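PDB 6V4C: long form D7clu1 salivary protein from Culex quinquefasciatus, which binds and sequesters host adenine nucleotides, most tightly ATP and ADP, thereby inhibiting platelet aggregation and hemostasis while the mosquito blood-feeds. Local coordinates for residues A[80-85]-A[122-127]; A[88-93]-A[116-121]. All coordinates share one frame; numbering follows the deposited sequence.

Interactions 1 and 2 are neighbouring parts of one packing region, their centres 9 Å apart: interaction 1 uses the turn that leads into helix 84-94, interaction 2 the helix itself. Their other halves follow one another directly in sequence: 116-121 runs from the end of helix 104-117 into helix 121-125, and 122-127 carries that short helix to its end. Two apolar touches join the contacts, V82 CG1 to V121 CG1 at 3.9 Å and L122 CD2 to I90 CG2 at 4.1 Å. In interaction 1 the K124 side chain is about 9 Å from those of the ADP-binding residues S130 and R133, and about 12 Å from ADP itself. Interaction 2 lies away from the ADP site.

Interaction 1. Residues A[80-85]-A[122-127]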
ATOM      1  N   ASN A  80      17.663   8.533  -7.222  1.00 60.84           N
ATOM      2  CA  ASN A  80      16.949   8.021  -8.388  1.00 61.36           C
ATOM      3  C   ASN A  80      17.863   7.761  -9.580  1.00 62.67           C
ATOM      4  O   ASN A  80      17.469   7.023 -10.490  1.00 61.64           O
ATOM      5  CB  ASN A  80      15.775   8.935  -8.767  1.00 63.46           C
ATOM      6  CG  ASN A  80      16.194  10.379  -8.990  1.00 65.88           C
ATOM      7  OD1 ASN A  80      17.305  10.661  -9.443  1.00 68.54           O
ATOM      8  ND2 ASN A  80      15.296  11.304  -8.674  1.00 64.98           N
ATOM      9  N   GLY A  81      19.065   8.333  -9.592  1.00 64.96           N
ATOM     10  CA  GLY A  81      19.990   8.091 -10.682  1.00 67.24           C
ATOM     11  C   GLY A  81      19.602   8.734 -11.997  1.00 69.25           C
ATOM     12  O   GLY A  81      20.045   8.278 -13.056  1.00 68.63           O
ATOM     13  N   VAL A  82      18.786   9.784 -11.957  1.00 67.42           N
ATOM     14  CA  VAL A  82      18.315  10.484 -13.147  1.00 70.79           C
ATOM     15  C   VAL A  82      18.885  11.897 -13.125  1.00 72.81           C
ATOM     16  O   VAL A  82      18.832  12.575 -12.092  1.00 72.12           O
ATOM     17  CB  VAL A  82      16.776  10.513 -13.211  1.00 69.43           C
ATOM     18  CG1 VAL A  82      16.305  11.245 -14.460  1.00 70.67           C
ATOM     19  CG2 VAL A  82      16.214   9.103 -13.170  1.00 66.96           C
ATOM     20  N   ASP A  83      19.421  12.336 -14.262  1.00 79.72           N
ATOM     21  CA  ASP A  83      19.994  13.670 -14.360  1.00 81.58           C
ATOM     22  C   ASP A  83      18.907  14.737 -14.290  1.00 81.07           C
ATOM     23  O   ASP A  83      17.766  14.527 -14.711  1.00 82.41           O
ATOM     24  CB  ASP A  83      20.775  13.823 -15.666  1.00 83.69           C
ATOM     25  CG  ASP A  83      20.393  12.783 -16.702  1.00 88.42           C
ATOM     26  OD1 ASP A  83      20.545  11.575 -16.416  1.00 89.59           O
ATOM     27  OD2 ASP A  83      19.938  13.172 -17.799  1.00 87.86           O
ATOM     28  N   GLN A  84      19.284  15.899 -13.747  1.00 86.27           N
ATOM     29  CA  GLN A  84      18.355  17.023 -13.648  1.00 90.05           C
ATOM     30  C   GLN A  84      17.755  17.383 -14.999  1.00 90.69           C
ATOM     31  O   GLN A  84      16.595  17.811 -15.067  1.00 90.95           O
ATOM     32  CB  GLN A  84      19.061  18.237 -13.039  1.00 86.43           C
ATOM     33  CG  GLN A  84      18.152  19.428 -12.765  1.00 88.25           C
ATOM     34  CD  GLN A  84      17.637  19.476 -11.337  1.00 88.53           C
ATOM     35  OE1 GLN A  84      18.357  19.159 -10.393  1.00 87.86           O
ATOM     36  NE2 GLN A  84      16.381  19.877 -11.173  1.00 89.70           N
ATOM     37  N   THR A  85      18.516  17.202 -16.081  1.00 80.52           N
ATOM     38  CA  THR A  85      17.992  17.464 -17.416  1.00 83.26           C
ATOM     39  C   THR A  85      16.835  16.525 -17.740  1.00 81.87           C
ATOM     40  O   THR A  85      15.747  16.967 -18.124  1.00 81.52           O
ATOM     41  CB  THR A  85      19.113  17.334 -18.452  1.00 83.19           C
ATOM     42  OG1 THR A  85      20.063  18.392 -18.266  1.00 87.99           O
ATOM     43  CG2 THR A  85      18.546  17.407 -19.864  1.00 82.20           C
ATOM     44  N   LEU A 122      10.778   6.482 -15.471  1.00 65.56           N
ATOM     45  CA  LEU A 122       9.658   6.684 -14.555  1.00 66.11           C
ATOM     46  C   LEU A 122       9.734   5.735 -13.367  1.00 62.03           C
ATOM     47  O   LEU A 122       9.428   6.125 -12.235  1.00 58.80           O
ATOM     48  CB  LEU A 122       8.331   6.528 -15.296  1.00 67.76           C
ATOM     49  CG  LEU A 122       7.943   7.689 -16.211  1.00 69.97           C
ATOM     50  CD1 LEU A 122       6.613   7.416 -16.891  1.00 69.31           C
ATOM     51  CD2 LEU A 122       7.891   8.986 -15.419  1.00 66.49           C
ATOM     52  N   GLU A 123      10.130   4.483 -13.607  1.00 57.15           N
ATOM     53  CA  GLU A 123      10.312   3.544 -12.507  1.00 56.71           C
ATOM     54  C   GLU A 123      11.365   4.045 -11.530  1.00 54.21           C
ATOM     55  O   GLU A 123      11.262   3.812 -10.319  1.00 50.31           O
ATOM     56  CB  GLU A 123      10.689   2.167 -13.057  1.00 55.96           C
ATOM     57  CG  GLU A 123       9.511   1.353 -13.548  1.00 56.61           C
ATOM     58  CD  GLU A 123       9.905   0.334 -14.597  1.00 63.33           C
ATOM     59  OE1 GLU A 123      10.295   0.748 -15.710  1.00 64.40           O
ATOM     60  OE2 GLU A 123       9.836  -0.879 -14.305  1.00 63.78           O
ATOM     61  N   LYS A 124      12.387   4.741 -12.033  1.00 55.16           N
ATOM     62  CA  LYS A 124      13.426   5.262 -11.152  1.00 54.99           C
ATOM     63  C   LYS A 124      12.929   6.466 -10.361  1.00 56.93           C
ATOM     64  O   LYS A 124      13.167   6.559  -9.152  1.00 52.05           O
ATOM     65  CB  LYS A 124      14.675   5.616 -11.959  1.00 59.63           C
ATOM     66  CG  LYS A 124      15.403   4.415 -12.530  1.00 57.52           C
ATOM     67  CD  LYS A 124      16.638   4.830 -13.310  1.00 64.13           C
ATOM     68  CE  LYS A 124      17.402   3.621 -13.823  1.00 60.55           C
ATOM     69  NZ  LYS A 124      18.658   4.024 -14.508  1.00 68.86           N
ATOM     70  N   ILE A 125      12.238   7.393 -11.023  1.00 57.19           N
ATOM     71  CA  ILE A 125      11.758   8.589 -10.337  1.00 57.58           C
ATOM     72  C   ILE A 125      10.735   8.224  -9.266  1.00 52.27           C
ATOM     73  O   ILE A 125      10.719   8.815  -8.180  1.00 52.83           O
ATOM     74  CB  ILE A 125      11.216   9.613 -11.350  1.00 58.96           C
ATOM     75  CG1 ILE A 125      12.367  10.204 -12.168  1.00 63.80           C
ATOM     76  CG2 ILE A 125      10.441  10.714 -10.643  1.00 60.60           C
ATOM     77  CD1 ILE A 125      11.954  11.322 -13.101  1.00 67.03           C
ATOM     78  N   TYR A 126       9.881   7.240  -9.545  1.00 51.75           N
ATOM     79  CA  TYR A 126       8.868   6.802  -8.593  1.00 54.04           C
ATOM     80  C   TYR A 126       9.321   5.612  -7.753  1.00 52.26           C
ATOM     81  O   TYR A 126       8.485   4.901  -7.188  1.00 47.34           O
ATOM     82  CB  TYR A 126       7.533   6.557  -9.294  1.00 48.67           C
ATOM     83  CG  TYR A 126       6.863   7.859  -9.673  1.00 57.03           C
ATOM     84  CD1 TYR A 126       7.254   8.558 -10.808  1.00 59.32           C
ATOM     85  CD2 TYR A 126       5.869   8.410  -8.874  1.00 55.17           C
ATOM     86  CE1 TYR A 126       6.658   9.759 -11.148  1.00 63.31           C
ATOM     87  CE2 TYR A 126       5.266   9.611  -9.206  1.00 59.59           C
ATOM     88  CZ  TYR A 126       5.665  10.280 -10.344  1.00 64.00           C
ATOM     89  OH  TYR A 126       5.072  11.475 -10.681  1.00 66.30           O
ATOM     90  N   LEU A 127      10.632   5.387  -7.663  1.00 47.92           N
ATOM     91  CA  LEU A 127      11.224   4.503  -6.660  1.00 47.96           C
ATOM     92  C   LEU A 127      10.729   3.063  -6.774  1.00 43.90           C
ATOM     93  O   LEU A 127      10.705   2.326  -5.787  1.00 44.37           O
ATOM     94  CB  LEU A 127      11.025   5.055  -5.243  1.00 45.47           C
ATOM     95  CG  LEU A 127      11.196   6.572  -5.119  1.00 46.26           C
ATOM     96  CD1 LEU A 127      11.013   7.050  -3.687  1.00 43.05           C
ATOM     97  CD2 LEU A 127      12.542   7.025  -5.674  1.00 45.71           C
TER
HETATM   98  O   HOH W   1      12.482  10.831  -7.481  1.00 55.72           O
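N80 and V82 pack on K124 and I125 in a mixed contact, part apolar and part water-bridged, where the turn leading into helix 84-94 meets the last turn of helix 121-125 in the PBP/GOBP-type fold. Backbone and side chain swap roles between N80 and K124: N80 CB rests 3.5 Å from K124 O, while K124 CB comes to 3.5 Å from N80 O. The lysine chain is extended beyond CG, with its CD also near N80 O. V82 sets one methyl, CG2, against both K124 CB and I125 CG1; it is 4.1 Å from I125 CG1, and these two side chains cross at about a right angle.

N80 works at both ends of its amide. With CG between the backbone N and the carbonyl carbon (chi1 55°), the side chain bends back toward its own main chain, and OD1 accepts from V82 N at 3.0 Å in an Asx turn, nearly straight at 163°, although the N-H comes from above the carbonyl plane. ND2 donates one hydrogen to a water 3.1 Å away, which lies 2.8 Å from I125 O and can donate to it, though other acceptors compete for its hydrogens. Q72 adds a weak bond to that carbonyl.

No direct hydrogen bond links the two segments. The Asx turn and the water give both amide atoms of a buried asparagine a partner, while carbon atoms meet backbone oxygens or other carbons across the contact.

Interaction 2. Residues A[88-93]-A[116-121]; sequences DAIANE and NANKGV
Two flat groups meet here, the amide of N118 and the carboxylate of E93. One face of the amide is covered by the end of I90: I90 CG1 stands nearly straight above the amide carbon, 4.0 Å from N118 CG, and CD1 lies over the same face, shifted towards CB, 3.7 Å from N118 CG. The carboxylate lies beyond one of the amide's two terminal atoms, its plane turned 71° from that of the amide. Which amide atom is oxygen and which nitrogen is doubtful in the model, and no hydrogen bond is assigned between the two groups. E93 gets there on a chain extended beyond CG, with CG anti to the backbone N (chi1 -175°), and its OE2 also comes within 4.2 Å of A117 CB.

The apolar half of the contact centres on I90 CD1. I90 and N118 reach toward each other tip to tip, with I90 CD1 3.5 Å from N118 CB, and the V121 side chain crosses that of I90 obliquely, its CG1 3.5 Å from I90 CD1. The bend that sets N118 and V121 side by side is held by a bond from V121 N to N118 O, 3.1 Å long, and G120, with positive phi, is the N-cap residue of helix 121-125.

Helix 84-94 thus leans on the break between helices 104-117 and 121-125. V114 of the first of these touches both I90 and E93, and K86, one turn before I90, packs on N118 and V121.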
ATOM      1  N   ASP A  88      13.484  17.179 -15.261  1.00 88.87           N
ATOM      2  CA  ASP A  88      12.583  18.233 -15.712  1.00 90.19           C
ATOM      3  C   ASP A  88      12.029  17.963 -17.104  1.00 90.04           C
ATOM      4  O   ASP A  88      10.972  18.497 -17.454  1.00 92.12           O
ATOM      5  CB  ASP A  88      13.298  19.585 -15.690  1.00 88.82           C
ATOM      6  CG  ASP A  88      13.667  20.029 -14.288  1.00 91.64           C
ATOM      7  OD1 ASP A  88      12.807  19.943 -13.384  1.00 94.38           O
ATOM      8  OD2 ASP A  88      14.821  20.464 -14.086  1.00 91.59           O
ATOM      9  N   ALA A  89      12.718  17.146 -17.901  1.00 79.70           N
ATOM     10  CA  ALA A  89      12.249  16.848 -19.250  1.00 80.85           C
ATOM     11  C   ALA A  89      10.927  16.090 -19.215  1.00 80.76           C
ATOM     12  O   ALA A  89       9.913  16.560 -19.742  1.00 82.04           O
ATOM     13  CB  ALA A  89      13.316  16.063 -20.020  1.00 80.47           C
ATOM     14  N   ILE A  90      10.915  14.916 -18.579  1.00 89.42           N
ATOM     15  CA  ILE A  90       9.711  14.090 -18.581  1.00 90.68           C
ATOM     16  C   ILE A  90       8.573  14.755 -17.821  1.00 89.23           C
ATOM     17  O   ILE A  90       7.399  14.516 -18.124  1.00 87.93           O
ATOM     18  CB  ILE A  90       9.999  12.672 -18.058  1.00 88.61           C
ATOM     19  CG1 ILE A  90      11.188  12.062 -18.790  1.00 88.70           C
ATOM     20  CG2 ILE A  90       8.786  11.776 -18.241  1.00 88.60           C
ATOM     21  CD1 ILE A  90      11.481  10.660 -18.339  1.00 87.04           C
ATOM     22  N   ALA A  91       8.885  15.583 -16.820  1.00 77.81           N
ATOM     23  CA  ALA A  91       7.836  16.329 -16.132  1.00 78.26           C
ATOM     24  C   ALA A  91       7.064  17.210 -17.110  1.00 80.17           C
ATOM     25  O   ALA A  91       5.832  17.141 -17.190  1.00 80.74           O
ATOM     26  CB  ALA A  91       8.440  17.163 -15.001  1.00 77.68           C
ATOM     27  N   ASN A  92       7.779  18.030 -17.883  1.00 89.17           N
ATOM     28  CA  ASN A  92       7.122  18.838 -18.905  1.00 92.27           C
ATOM     29  C   ASN A  92       6.620  17.971 -20.052  1.00 92.14           C
ATOM     30  O   ASN A  92       5.550  18.233 -20.613  1.00 95.25           O
ATOM     31  CB  ASN A  92       8.081  19.911 -19.419  1.00 90.54           C
ATOM     32  CG  ASN A  92       8.698  20.724 -18.297  1.00 90.76           C
ATOM     33  OD1 ASN A  92       8.032  21.052 -17.313  1.00 90.52           O
ATOM     34  ND2 ASN A  92       9.978  21.049 -18.436  1.00 87.07           N
ATOM     35  N   GLU A  93       7.379  16.932 -20.411  1.00 94.91           N
ATOM     36  CA  GLU A  93       6.986  16.063 -21.517  1.00 96.67           C
ATOM     37  C   GLU A  93       5.669  15.352 -21.223  1.00 98.71           C
ATOM     38  O   GLU A  93       4.841  15.164 -22.123  1.00 98.28           O
ATOM     39  CB  GLU A  93       8.103  15.054 -21.796  1.00 96.04           C
ATOM     40  CG  GLU A  93       7.885  14.148 -22.994  1.00 99.13           C
ATOM     41  CD  GLU A  93       9.065  13.217 -23.231  1.00101.12           C
ATOM     42  OE1 GLU A  93      10.112  13.404 -22.574  1.00 99.54           O
ATOM     43  OE2 GLU A  93       8.945  12.299 -24.070  1.00 98.28           O
ATOM     44  N   ASN A 116       7.636   4.742 -23.224  1.00 85.38           N
ATOM     45  CA  ASN A 116       8.462   4.029 -24.190  1.00 84.30           C
ATOM     46  C   ASN A 116       9.595   4.888 -24.734  1.00 83.38           C
ATOM     47  O   ASN A 116      10.607   4.342 -25.186  1.00 83.28           O
ATOM     48  CB  ASN A 116       7.595   3.484 -25.327  1.00 85.42           C
ATOM     49  CG  ASN A 116       6.573   2.471 -24.846  1.00 84.14           C
ATOM     50  OD1 ASN A 116       6.431   2.239 -23.646  1.00 82.41           O
ATOM     51  ND2 ASN A 116       5.850   1.868 -25.782  1.00 85.31           N
ATOM     52  N   ALA A 117       9.456   6.215 -24.698  1.00 85.44           N
ATOM     53  CA  ALA A 117      10.512   7.109 -25.152  1.00 85.88           C
ATOM     54  C   ALA A 117      11.595   7.325 -24.105  1.00 86.97           C
ATOM     55  O   ALA A 117      12.670   7.829 -24.442  1.00 88.69           O
ATOM     56  CB  ALA A 117       9.923   8.459 -25.561  1.00 89.54           C
ATOM     57  N   ASN A 118      11.334   6.970 -22.848  1.00 87.88           N
ATOM     58  CA  ASN A 118      12.300   7.101 -21.763  1.00 85.40           C
ATOM     59  C   ASN A 118      12.179   5.869 -20.863  1.00 83.47           C
ATOM     60  O   ASN A 118      11.878   5.956 -19.677  1.00 80.51           O
ATOM     61  CB  ASN A 118      12.059   8.377 -20.961  1.00 83.68           C
ATOM     62  CG  ASN A 118      11.926   9.608 -21.838  1.00 87.37           C
ATOM     63  OD1 ASN A 118      10.848   9.900 -22.357  1.00 88.85           O
ATOM     64  ND2 ASN A 118      13.018  10.343 -21.995  1.00 89.10           N
ATOM     65  N   LYS A 119      12.418   4.697 -21.445  1.00 88.26           N
ATOM     66  CA  LYS A 119      12.162   3.438 -20.755  1.00 84.90           C
ATOM     67  C   LYS A 119      12.986   3.339 -19.477  1.00 81.72           C
ATOM     68  O   LYS A 119      14.202   3.556 -19.482  1.00 79.03           O
ATOM     69  CB  LYS A 119      12.476   2.264 -21.681  1.00 83.89           C
ATOM     70  CG  LYS A 119      11.407   1.180 -21.691  1.00 81.36           C
ATOM     71  N   GLY A 120      12.307   3.025 -18.371  1.00 76.01           N
ATOM     72  CA  GLY A 120      12.954   2.849 -17.089  1.00 69.30           C
ATOM     73  C   GLY A 120      13.115   4.102 -16.259  1.00 68.35           C
ATOM     74  O   GLY A 120      13.427   3.994 -15.065  1.00 62.14           O
ATOM     75  N   VAL A 121      12.911   5.289 -16.835  1.00 68.99           N
ATOM     76  CA  VAL A 121      13.146   6.519 -16.085  1.00 68.09           C
ATOM     77  C   VAL A 121      12.023   6.773 -15.086  1.00 64.84           C
ATOM     78  O   VAL A 121      12.267   7.231 -13.963  1.00 60.98           O
ATOM     79  CB  VAL A 121      13.367   7.710 -17.034  1.00 72.43           C
ATOM     80  CG1 VAL A 121      13.740   8.953 -16.241  1.00 68.77           C
ATOM     81  CG2 VAL A 121      14.446   7.380 -18.052  1.00 74.27           C
TER